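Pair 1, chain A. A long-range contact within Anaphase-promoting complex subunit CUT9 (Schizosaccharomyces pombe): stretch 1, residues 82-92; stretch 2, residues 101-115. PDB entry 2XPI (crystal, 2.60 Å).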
# COMPACT_ATOMS: atom_id res chain seq x y z
N SER A 82 -11.55 -17.67 -29.63
CA SER A 82 -10.21 -17.07 -29.67
C SER A 82 -9.40 -17.42 -28.43
O SER A 82 -9.92 -17.41 -27.33
CB SER A 82 -10.35 -15.55 -29.78
OG SER A 82 -9.11 -14.94 -30.09
N ARG A 83 -8.12 -17.74 -28.59
CA ARG A 83 -7.27 -18.00 -27.42
C ARG A 83 -6.91 -16.72 -26.68
O ARG A 83 -6.99 -16.65 -25.45
CB ARG A 83 -5.99 -18.75 -27.80
CG ARG A 83 -4.82 -18.41 -26.88
CD ARG A 83 -3.91 -19.59 -26.66
NE ARG A 83 -2.90 -19.71 -27.69
CZ ARG A 83 -2.61 -20.83 -28.34
NH1 ARG A 83 -3.24 -21.95 -28.05
NH2 ARG A 83 -1.67 -20.84 -29.27
N GLU A 84 -6.48 -15.70 -27.41
CA GLU A 84 -6.20 -14.41 -26.82
C GLU A 84 -7.44 -13.91 -26.07
O GLU A 84 -7.33 -13.22 -25.05
CB GLU A 84 -5.76 -13.41 -27.90
CG GLU A 84 -4.66 -13.93 -28.83
CD GLU A 84 -5.16 -14.95 -29.88
OE1 GLU A 84 -6.03 -14.58 -30.71
OE2 GLU A 84 -4.68 -16.11 -29.88
N ASP A 85 -8.62 -14.29 -26.56
CA ASP A 85 -9.85 -13.90 -25.88
C ASP A 85 -10.17 -14.68 -24.59
O ASP A 85 -10.79 -14.14 -23.69
CB ASP A 85 -11.04 -13.87 -26.85
CG ASP A 85 -10.99 -12.68 -27.80
OD1 ASP A 85 -10.57 -11.57 -27.37
OD2 ASP A 85 -11.38 -12.85 -28.98
N TYR A 86 -9.75 -15.93 -24.49
CA TYR A 86 -9.85 -16.63 -23.21
C TYR A 86 -8.83 -16.09 -22.22
O TYR A 86 -9.09 -16.06 -21.03
CB TYR A 86 -9.59 -18.13 -23.36
CG TYR A 86 -10.74 -18.91 -23.92
CD1 TYR A 86 -10.64 -19.52 -25.17
CD2 TYR A 86 -11.93 -19.04 -23.21
CE1 TYR A 86 -11.70 -20.23 -25.69
CE2 TYR A 86 -12.99 -19.75 -23.72
CZ TYR A 86 -12.87 -20.35 -24.97
OH TYR A 86 -13.93 -21.06 -25.48
N LEU A 87 -7.65 -15.72 -22.72
CA LEU A 87 -6.58 -15.19 -21.89
C LEU A 87 -7.01 -13.88 -21.26
O LEU A 87 -6.91 -13.69 -20.05
CB LEU A 87 -5.31 -14.99 -22.72
CG LEU A 87 -4.29 -16.14 -22.64
CD1 LEU A 87 -4.98 -17.47 -22.52
CD2 LEU A 87 -3.31 -16.12 -23.80
N ARG A 88 -7.51 -12.98 -22.09
CA ARG A 88 -7.98 -11.69 -21.64
C ARG A 88 -9.13 -11.75 -20.65
O ARG A 88 -9.07 -11.10 -19.61
CB ARG A 88 -8.36 -10.84 -22.83
CG ARG A 88 -7.20 -10.48 -23.68
CD ARG A 88 -7.70 -9.68 -24.82
NE ARG A 88 -6.63 -9.28 -25.71
CZ ARG A 88 -6.72 -9.39 -27.02
NH1 ARG A 88 -7.82 -9.90 -27.56
NH2 ARG A 88 -5.71 -9.00 -27.79
N LEU A 89 -10.17 -12.51 -20.95
CA LEU A 89 -11.21 -12.74 -19.96
C LEU A 89 -10.62 -13.19 -18.64
O LEU A 89 -11.01 -12.72 -17.56
CB LEU A 89 -12.17 -13.79 -20.45
CG LEU A 89 -13.41 -13.30 -21.20
CD1 LEU A 89 -13.31 -11.86 -21.65
CD2 LEU A 89 -13.73 -14.25 -22.38
N TRP A 90 -9.65 -14.09 -18.73
CA TRP A 90 -9.02 -14.66 -17.55
C TRP A 90 -8.19 -13.62 -16.79
O TRP A 90 -8.30 -13.49 -15.58
CB TRP A 90 -8.17 -15.86 -17.97
CG TRP A 90 -7.42 -16.53 -16.87
CD1 TRP A 90 -7.61 -16.38 -15.53
CD2 TRP A 90 -6.34 -17.46 -17.02
NE1 TRP A 90 -6.72 -17.16 -14.83
CE2 TRP A 90 -5.92 -17.83 -15.73
CE3 TRP A 90 -5.69 -18.03 -18.13
CZ2 TRP A 90 -4.89 -18.74 -15.50
CZ3 TRP A 90 -4.66 -18.93 -17.90
CH2 TRP A 90 -4.27 -19.27 -16.60
N ARG A 91 -7.35 -12.89 -17.51
CA ARG A 91 -6.58 -11.81 -16.90
C ARG A 91 -7.53 -10.82 -16.25
O ARG A 91 -7.33 -10.42 -15.11
CB ARG A 91 -5.76 -11.10 -17.96
CG ARG A 91 -5.20 -9.80 -17.51
CD ARG A 91 -4.77 -9.00 -18.72
NE ARG A 91 -5.91 -8.57 -19.52
CZ ARG A 91 -5.83 -8.19 -20.79
NH1 ARG A 91 -4.65 -8.19 -21.38
NH2 ARG A 91 -6.92 -7.82 -21.46
N HIS A 92 -8.59 -10.46 -16.95
CA HIS A 92 -9.51 -9.46 -16.43
C HIS A 92 -10.11 -9.86 -15.09
O HIS A 92 -10.21 -9.06 -14.15
CB HIS A 92 -10.62 -9.21 -17.42
CG HIS A 92 -11.27 -7.88 -17.26
ND1 HIS A 92 -10.59 -6.69 -17.45
CD2 HIS A 92 -12.55 -7.53 -16.96
CE1 HIS A 92 -11.41 -5.68 -17.26
NE2 HIS A 92 -12.60 -6.16 -16.97
N LYS A 101 -0.84 -12.24 -8.83
CA LYS A 101 0.21 -13.09 -9.36
C LYS A 101 -0.32 -13.73 -10.64
O LYS A 101 0.39 -13.86 -11.64
CB LYS A 101 0.62 -14.15 -8.35
CG LYS A 101 1.55 -13.65 -7.26
CD LYS A 101 2.99 -13.98 -7.62
CE LYS A 101 3.95 -13.49 -6.57
NZ LYS A 101 3.98 -12.00 -6.53
N CYS A 102 -1.60 -14.09 -10.61
CA CYS A 102 -2.27 -14.72 -11.72
C CYS A 102 -2.51 -13.79 -12.90
O CYS A 102 -2.30 -14.17 -14.04
CB CYS A 102 -3.59 -15.33 -11.26
SG CYS A 102 -4.64 -15.90 -12.60
N ALA A 103 -2.97 -12.58 -12.63
CA ALA A 103 -3.23 -11.60 -13.68
C ALA A 103 -1.94 -11.13 -14.38
O ALA A 103 -1.94 -10.86 -15.58
CB ALA A 103 -4.00 -10.38 -13.10
N ALA A 104 -0.87 -11.01 -13.62
CA ALA A 104 0.45 -10.73 -14.20
C ALA A 104 0.89 -11.92 -15.04
O ALA A 104 1.44 -11.74 -16.12
CB ALA A 104 1.47 -10.45 -13.10
N PHE A 105 0.65 -13.13 -14.56
CA PHE A 105 1.03 -14.31 -15.31
C PHE A 105 0.31 -14.41 -16.65
O PHE A 105 0.93 -14.68 -17.68
CB PHE A 105 0.77 -15.57 -14.50
CG PHE A 105 1.13 -16.84 -15.21
CD1 PHE A 105 2.45 -17.17 -15.45
CD2 PHE A 105 0.14 -17.72 -15.63
CE1 PHE A 105 2.79 -18.37 -16.12
CE2 PHE A 105 0.46 -18.91 -16.28
CZ PHE A 105 1.78 -19.23 -16.53
N VAL A 106 -1.00 -14.18 -16.65
CA VAL A 106 -1.78 -14.32 -17.87
C VAL A 106 -1.56 -13.13 -18.77
O VAL A 106 -1.44 -13.28 -19.99
CB VAL A 106 -3.28 -14.51 -17.59
CG1 VAL A 106 -4.05 -14.65 -18.87
CG2 VAL A 106 -3.49 -15.72 -16.71
N GLY A 107 -1.51 -11.94 -18.16
CA GLY A 107 -1.31 -10.69 -18.87
C GLY A 107 0.02 -10.63 -19.60
O GLY A 107 0.11 -10.09 -20.69
N GLU A 108 1.05 -11.19 -18.99
CA GLU A 108 2.35 -11.28 -19.64
C GLU A 108 2.31 -12.22 -20.87
O GLU A 108 2.94 -11.93 -21.89
CB GLU A 108 3.43 -11.69 -18.62
CG GLU A 108 3.73 -10.61 -17.56
CD GLU A 108 4.33 -11.16 -16.24
OE1 GLU A 108 4.59 -12.40 -16.17
OE2 GLU A 108 4.53 -10.37 -15.28
N LYS A 109 1.55 -13.31 -20.80
CA LYS A 109 1.46 -14.22 -21.96
C LYS A 109 0.69 -13.67 -23.17
O LYS A 109 1.08 -13.91 -24.31
CB LYS A 109 0.91 -15.59 -21.57
CG LYS A 109 2.00 -16.57 -21.19
CD LYS A 109 2.06 -16.80 -19.69
CE LYS A 109 3.51 -16.87 -19.22
NZ LYS A 109 4.24 -15.57 -19.42
N VAL A 110 -0.40 -12.93 -22.93
CA VAL A 110 -1.18 -12.31 -24.01
C VAL A 110 -0.43 -11.18 -24.69
O VAL A 110 -0.60 -10.93 -25.90
CB VAL A 110 -2.47 -11.68 -23.50
CG1 VAL A 110 -3.43 -11.55 -24.64
CG2 VAL A 110 -3.07 -12.48 -22.37
N LEU A 111 0.36 -10.45 -23.91
CA LEU A 111 1.13 -9.33 -24.45
C LEU A 111 2.27 -9.90 -25.29
O LEU A 111 2.54 -9.41 -26.39
CB LEU A 111 1.64 -8.39 -23.34
CG LEU A 111 2.44 -7.18 -23.84
CD1 LEU A 111 1.64 -6.35 -24.84
CD2 LEU A 111 2.94 -6.30 -22.70
N ASP A 112 2.91 -10.95 -24.79
CA ASP A 112 3.95 -11.65 -25.56
C ASP A 112 3.41 -12.10 -26.92
O ASP A 112 4.06 -11.92 -27.94
CB ASP A 112 4.55 -12.83 -24.79
CG ASP A 112 5.44 -12.38 -23.62
OD1 ASP A 112 5.98 -11.24 -23.66
OD2 ASP A 112 5.61 -13.16 -22.65
N ILE A 113 2.20 -12.67 -26.93
CA ILE A 113 1.59 -13.12 -28.18
C ILE A 113 1.21 -11.99 -29.14
O ILE A 113 1.57 -12.01 -30.31
CB ILE A 113 0.33 -13.96 -27.89
CG1 ILE A 113 0.72 -15.33 -27.33
CG2 ILE A 113 -0.51 -14.12 -29.14
CD1 ILE A 113 -0.47 -16.10 -26.79
N THR A 114 0.49 -10.99 -28.63
CA THR A 114 -0.23 -10.02 -29.45
C THR A 114 0.52 -8.70 -29.71
O THR A 114 0.41 -8.11 -30.80
CB THR A 114 -1.56 -9.68 -28.76
OG1 THR A 114 -1.30 -9.04 -27.50
CG2 THR A 114 -2.34 -10.95 -28.49
N GLY A 115 1.26 -8.22 -28.71
CA GLY A 115 1.93 -6.95 -28.81
C GLY A 115 0.96 -5.79 -28.85
O GLY A 115 1.36 -4.66 -29.15
O HOH W 1 -1.85 -8.22 -20.95

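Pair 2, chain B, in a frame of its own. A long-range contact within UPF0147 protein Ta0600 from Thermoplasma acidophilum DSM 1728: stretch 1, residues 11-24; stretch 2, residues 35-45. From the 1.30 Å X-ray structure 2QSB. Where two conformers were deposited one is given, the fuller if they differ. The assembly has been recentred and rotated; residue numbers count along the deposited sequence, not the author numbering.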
# COMPACT_ATOMS: atom_id res chain seq x y z
N LEU B 11 -0.92 -12.68 -1.81
CA LEU B 11 -0.53 -11.45 -1.10
C LEU B 11 -0.65 -10.24 -2.02
O LEU B 11 -1.17 -9.20 -1.62
CB LEU B 11 0.90 -11.56 -0.58
CG LEU B 11 1.09 -12.46 0.63
CD1 LEU B 11 2.59 -12.75 0.83
CD2 LEU B 11 0.47 -11.82 1.88
N PHE B 12 -0.20 -10.37 -3.26
CA PHE B 12 -0.28 -9.28 -4.22
C PHE B 12 -1.73 -8.88 -4.49
O PHE B 12 -2.06 -7.69 -4.52
CB PHE B 12 0.45 -9.65 -5.51
CG PHE B 12 0.56 -8.52 -6.49
CD1 PHE B 12 1.62 -7.63 -6.38
CD2 PHE B 12 -0.37 -8.34 -7.49
CE1 PHE B 12 1.73 -6.55 -7.28
CE2 PHE B 12 -0.27 -7.26 -8.38
CZ PHE B 12 0.78 -6.38 -8.27
N ASN B 13 -2.58 -9.88 -4.71
CA ASN B 13 -3.99 -9.60 -4.94
C ASN B 13 -4.61 -8.84 -3.78
O ASN B 13 -5.39 -7.90 -3.97
CB ASN B 13 -4.79 -10.89 -5.12
CG ASN B 13 -4.45 -11.62 -6.38
OD1 ASN B 13 -3.89 -11.05 -7.33
ND2 ASN B 13 -4.79 -12.91 -6.42
N GLU B 14 -4.30 -9.27 -2.55
CA GLU B 14 -4.84 -8.62 -1.37
C GLU B 14 -4.31 -7.19 -1.25
O GLU B 14 -5.08 -6.28 -0.93
CB GLU B 14 -4.45 -9.45 -0.12
CG GLU B 14 -5.16 -10.80 -0.06
CD GLU B 14 -4.50 -11.83 0.85
OE1 GLU B 14 -3.43 -11.62 1.46
OE2 GLU B 14 -5.09 -12.92 0.93
N VAL B 15 -3.02 -6.99 -1.52
CA VAL B 15 -2.46 -5.64 -1.47
C VAL B 15 -3.17 -4.72 -2.46
O VAL B 15 -3.50 -3.58 -2.13
CB VAL B 15 -0.93 -5.68 -1.70
CG1 VAL B 15 -0.38 -4.30 -2.01
CG2 VAL B 15 -0.24 -6.31 -0.49
N MSE B 16 -3.40 -5.20 -3.69
CA MSE B 16 -4.07 -4.35 -4.68
C MSE B 16 -5.48 -3.99 -4.26
O MSE B 16 -5.89 -2.84 -4.39
CB MSE B 16 -4.06 -5.05 -6.04
CG MSE B 16 -2.68 -5.09 -6.72
SE MSE B 16 -1.96 -3.33 -7.20
CE MSE B 16 -3.33 -2.84 -8.42
N TYR B 17 -6.21 -4.97 -3.73
CA TYR B 17 -7.57 -4.72 -3.28
C TYR B 17 -7.57 -3.73 -2.11
O TYR B 17 -8.34 -2.76 -2.09
CB TYR B 17 -8.21 -6.04 -2.83
CG TYR B 17 -9.49 -5.83 -2.07
CD1 TYR B 17 -10.65 -5.39 -2.71
CD2 TYR B 17 -9.51 -6.01 -0.70
CE1 TYR B 17 -11.82 -5.17 -1.98
CE2 TYR B 17 -10.66 -5.80 0.02
CZ TYR B 17 -11.80 -5.38 -0.62
OH TYR B 17 -12.94 -5.15 0.13
N LEU B 18 -6.68 -3.95 -1.13
CA LEU B 18 -6.66 -3.08 0.03
C LEU B 18 -6.21 -1.66 -0.33
O LEU B 18 -6.72 -0.69 0.24
CB LEU B 18 -5.75 -3.67 1.12
CG LEU B 18 -6.26 -4.97 1.77
CD1 LEU B 18 -5.18 -5.55 2.66
CD2 LEU B 18 -7.56 -4.75 2.56
N LEU B 19 -5.24 -1.52 -1.24
CA LEU B 19 -4.85 -0.18 -1.69
C LEU B 19 -5.97 0.48 -2.44
O LEU B 19 -6.18 1.69 -2.30
CB LEU B 19 -3.61 -0.26 -2.59
CG LEU B 19 -2.30 -0.45 -1.82
CD1 LEU B 19 -1.22 -0.79 -2.82
CD2 LEU B 19 -1.94 0.82 -1.06
N ASP B 20 -6.71 -0.28 -3.24
CA ASP B 20 -7.85 0.32 -3.92
C ASP B 20 -8.89 0.83 -2.93
O ASP B 20 -9.38 1.97 -3.06
CB ASP B 20 -8.46 -0.62 -4.94
CG ASP B 20 -9.36 0.14 -5.88
OD1 ASP B 20 -8.81 0.79 -6.80
OD2 ASP B 20 -10.59 0.12 -5.68
N GLU B 21 -9.23 0.00 -1.95
CA GLU B 21 -10.14 0.43 -0.91
C GLU B 21 -9.64 1.69 -0.20
O GLU B 21 -10.40 2.63 0.03
CB GLU B 21 -10.34 -0.71 0.10
CG GLU B 21 -11.15 -1.89 -0.45
CD GLU B 21 -12.58 -1.51 -0.75
OE1 GLU B 21 -13.35 -1.37 0.22
OE2 GLU B 21 -12.95 -1.35 -1.94
N LEU B 22 -8.36 1.72 0.16
CA LEU B 22 -7.80 2.86 0.88
C LEU B 22 -7.91 4.12 0.02
O LEU B 22 -8.21 5.22 0.53
CB LEU B 22 -6.35 2.55 1.31
CG LEU B 22 -5.66 3.62 2.14
CD1 LEU B 22 -6.43 3.84 3.44
CD2 LEU B 22 -4.24 3.19 2.42
N SER B 23 -7.65 3.99 -1.29
CA SER B 23 -7.69 5.14 -2.18
C SER B 23 -9.08 5.75 -2.27
O SER B 23 -9.23 6.91 -2.64
CB SER B 23 -7.18 4.75 -3.57
OG SER B 23 -8.18 4.09 -4.35
N GLN B 24 -10.10 4.95 -1.97
CA GLN B 24 -11.50 5.38 -2.07
C GLN B 24 -12.10 5.73 -0.70
O GLN B 24 -13.29 6.05 -0.60
CB GLN B 24 -12.37 4.28 -2.71
CG GLN B 24 -11.99 3.90 -4.14
CD GLN B 24 -11.92 5.09 -5.04
OE1 GLN B 24 -10.85 5.55 -5.46
NE2 GLN B 24 -13.09 5.64 -5.33
N VAL B 35 -1.52 8.72 -1.84
CA VAL B 35 -0.42 7.78 -1.74
C VAL B 35 -0.91 6.37 -2.11
O VAL B 35 -0.22 5.63 -2.81
CB VAL B 35 0.26 7.84 -0.35
CG1 VAL B 35 1.11 6.60 -0.09
CG2 VAL B 35 1.12 9.11 -0.27
N ALA B 36 -2.12 6.01 -1.69
CA ALA B 36 -2.66 4.70 -2.04
C ALA B 36 -2.79 4.59 -3.58
O ALA B 36 -2.45 3.56 -4.16
CB ALA B 36 -4.01 4.50 -1.38
N GLN B 37 -3.29 5.66 -4.20
CA GLN B 37 -3.39 5.77 -5.66
C GLN B 37 -2.04 5.54 -6.33
O GLN B 37 -1.89 4.71 -7.23
CB GLN B 37 -4.01 7.14 -6.07
CG GLN B 37 -4.20 7.25 -7.60
CD GLN B 37 -4.82 8.57 -8.08
OE1 GLN B 37 -5.98 8.84 -7.82
NE2 GLN B 37 -4.04 9.38 -8.77
N ASP B 38 -1.03 6.27 -5.87
CA ASP B 38 0.30 6.21 -6.47
C ASP B 38 0.93 4.85 -6.21
O ASP B 38 1.65 4.32 -7.06
CB ASP B 38 1.17 7.31 -5.91
CG ASP B 38 0.76 8.72 -6.39
OD1 ASP B 38 -0.05 8.87 -7.31
OD2 ASP B 38 1.32 9.67 -5.83
N SER B 39 0.63 4.25 -5.07
CA SER B 39 1.18 2.93 -4.73
C SER B 39 0.65 1.85 -5.65
O SER B 39 1.40 1.00 -6.13
CB SER B 39 0.87 2.55 -3.28
OG SER B 39 1.52 3.41 -2.36
N LYS B 40 -0.65 1.88 -5.90
CA LYS B 40 -1.22 0.85 -6.73
C LYS B 40 -0.78 1.01 -8.21
O LYS B 40 -0.64 -0.00 -8.91
CB LYS B 40 -2.73 0.70 -6.46
CG LYS B 40 -3.58 1.95 -6.75
CD LYS B 40 -5.02 1.84 -6.21
CE LYS B 40 -6.05 1.75 -7.33
NZ LYS B 40 -6.02 2.90 -8.22
N ALA B 41 -0.50 2.24 -8.68
CA ALA B 41 0.09 2.47 -9.98
C ALA B 41 1.52 1.95 -10.03
O ALA B 41 1.91 1.34 -11.00
CB ALA B 41 0.01 3.95 -10.39
N LYS B 42 2.30 2.18 -8.98
CA LYS B 42 3.67 1.71 -8.94
C LYS B 42 3.72 0.19 -8.97
O LYS B 42 4.54 -0.39 -9.69
CB LYS B 42 4.36 2.28 -7.68
CG LYS B 42 5.81 1.87 -7.53
CD LYS B 42 6.66 2.33 -8.72
CE LYS B 42 8.08 2.52 -8.36
NZ LYS B 42 8.82 3.02 -9.55
N LEU B 43 2.87 -0.46 -8.18
CA LEU B 43 2.83 -1.92 -8.17
C LEU B 43 2.41 -2.48 -9.53
O LEU B 43 2.71 -3.63 -9.83
CB LEU B 43 1.85 -2.42 -7.11
CG LEU B 43 2.36 -2.25 -5.69
CD1 LEU B 43 1.32 -2.74 -4.73
CD2 LEU B 43 3.64 -3.00 -5.41
N SER B 44 1.73 -1.66 -10.33
CA SER B 44 1.25 -2.06 -11.65
C SER B 44 2.26 -1.78 -12.77
O SER B 44 1.94 -1.97 -13.94
CB SER B 44 -0.06 -1.33 -11.95
OG SER B 44 -1.06 -1.75 -11.04
N GLN B 45 3.45 -1.26 -12.41
CA GLN B 45 4.50 -0.89 -13.39
C GLN B 45 5.21 -2.17 -13.76
O GLN B 45 6.26 -2.52 -13.20
CB GLN B 45 5.48 0.16 -12.86
CG GLN B 45 4.93 1.59 -12.68
CD GLN B 45 4.54 2.34 -13.98
OE1 GLN B 45 3.82 3.36 -13.94
NE2 GLN B 45 4.98 1.84 -15.12

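Both pairs consist of two helices packed in a nearly antiparallel fashion, with 153° between their N-to-C directions in pair 1 and 151° in pair 2. The axes approach to 8.6 Å and 8.2 Å, respectively, and 14 central residues superpose with an RMSD of 0.3 Å. Each stretch is helical over most of its length. No hydrogen bond joins the two stretches directly in either pair, so the contact rests largely on the fit of side chains, burying 616 Å² in pair 1 and 532 Å² in pair 2.

The best conserved feature is a leucine directed toward the partner helix. Leu A87 matches Leu B19, and their side-chain centres lie 0.6 Å apart after superposition despite different rotamers. In pair 1, Leu A87 packs its CB 3.4 Å from Val A110 CG2 and its CD2 4.1 Å from Ile A113 CD1. Leu B19 sits as a knob among Ala B36, Ser B39, Lys B40 and Leu B43, with its CD1 3.7 Å from Leu B43 CD1. Ile A113 and Leu B43 also match closely, so branched aliphatic chains meet at this level in both pairs.

The next level up the first helix is filled differently. Val A106 coincides with Ala B36, and Trp A90 with Leu B22. In pair 1, Val A106 CG2 lies over the face of the indole, 3.2 Å from the centroid of the six-membered ring of Trp A90 and 7° off its normal, a CH-pi contact. Pair 2 uses smaller groups: Ala B36 CB lies 4.0 Å from Leu B22 CG and 3.7 Å from the backbone N of Ser B23.

Val A110 and Lys B40 show two solutions at one position. The valine is compact and meets Leu A87 with a branch methyl. The lysine, also directed toward its partner, serves as a knob among Met B16, Leu B19, Asp B20 and Ser B23, its aliphatic chain supplying the packing while NZ reaches a long salt bridge, 3.8 Å from Asp B20 OD1. The residue matching Asp B20 is Arg A88, whose charge is instead paired within its own helix: NH1 lies 3.2 Å from Asp A85 OD1 in a salt bridge with a weak hydrogen bond. Its CG still packs 4.0 Å from Val A110 CG1.

Arg A91 and Ser B23 differ markedly in reach. Arg A91 passes its CD 3.9 Å from the CA of Gly A107, and a water links the helices beyond it, accepting from Arg A91 NH1 at 2.8 Å and donating to Gly A107 O at 2.7 Å. Ser B23 is short and turns its hydroxyl back to its own helix, OG donating to Asp B20 O at 2.8 Å. At the other end, Glu A84 matches Met B16, a selenomethionine. Both touch the same two matched positions: Glu A84 CG lies 4.2 Å from Ile A113 CG2 and 3.8 Å from Thr A114 CG2, while Met B16 has SE 3.9 Å from Leu B43 CB and CE 3.6 Å from Ser B44 OG.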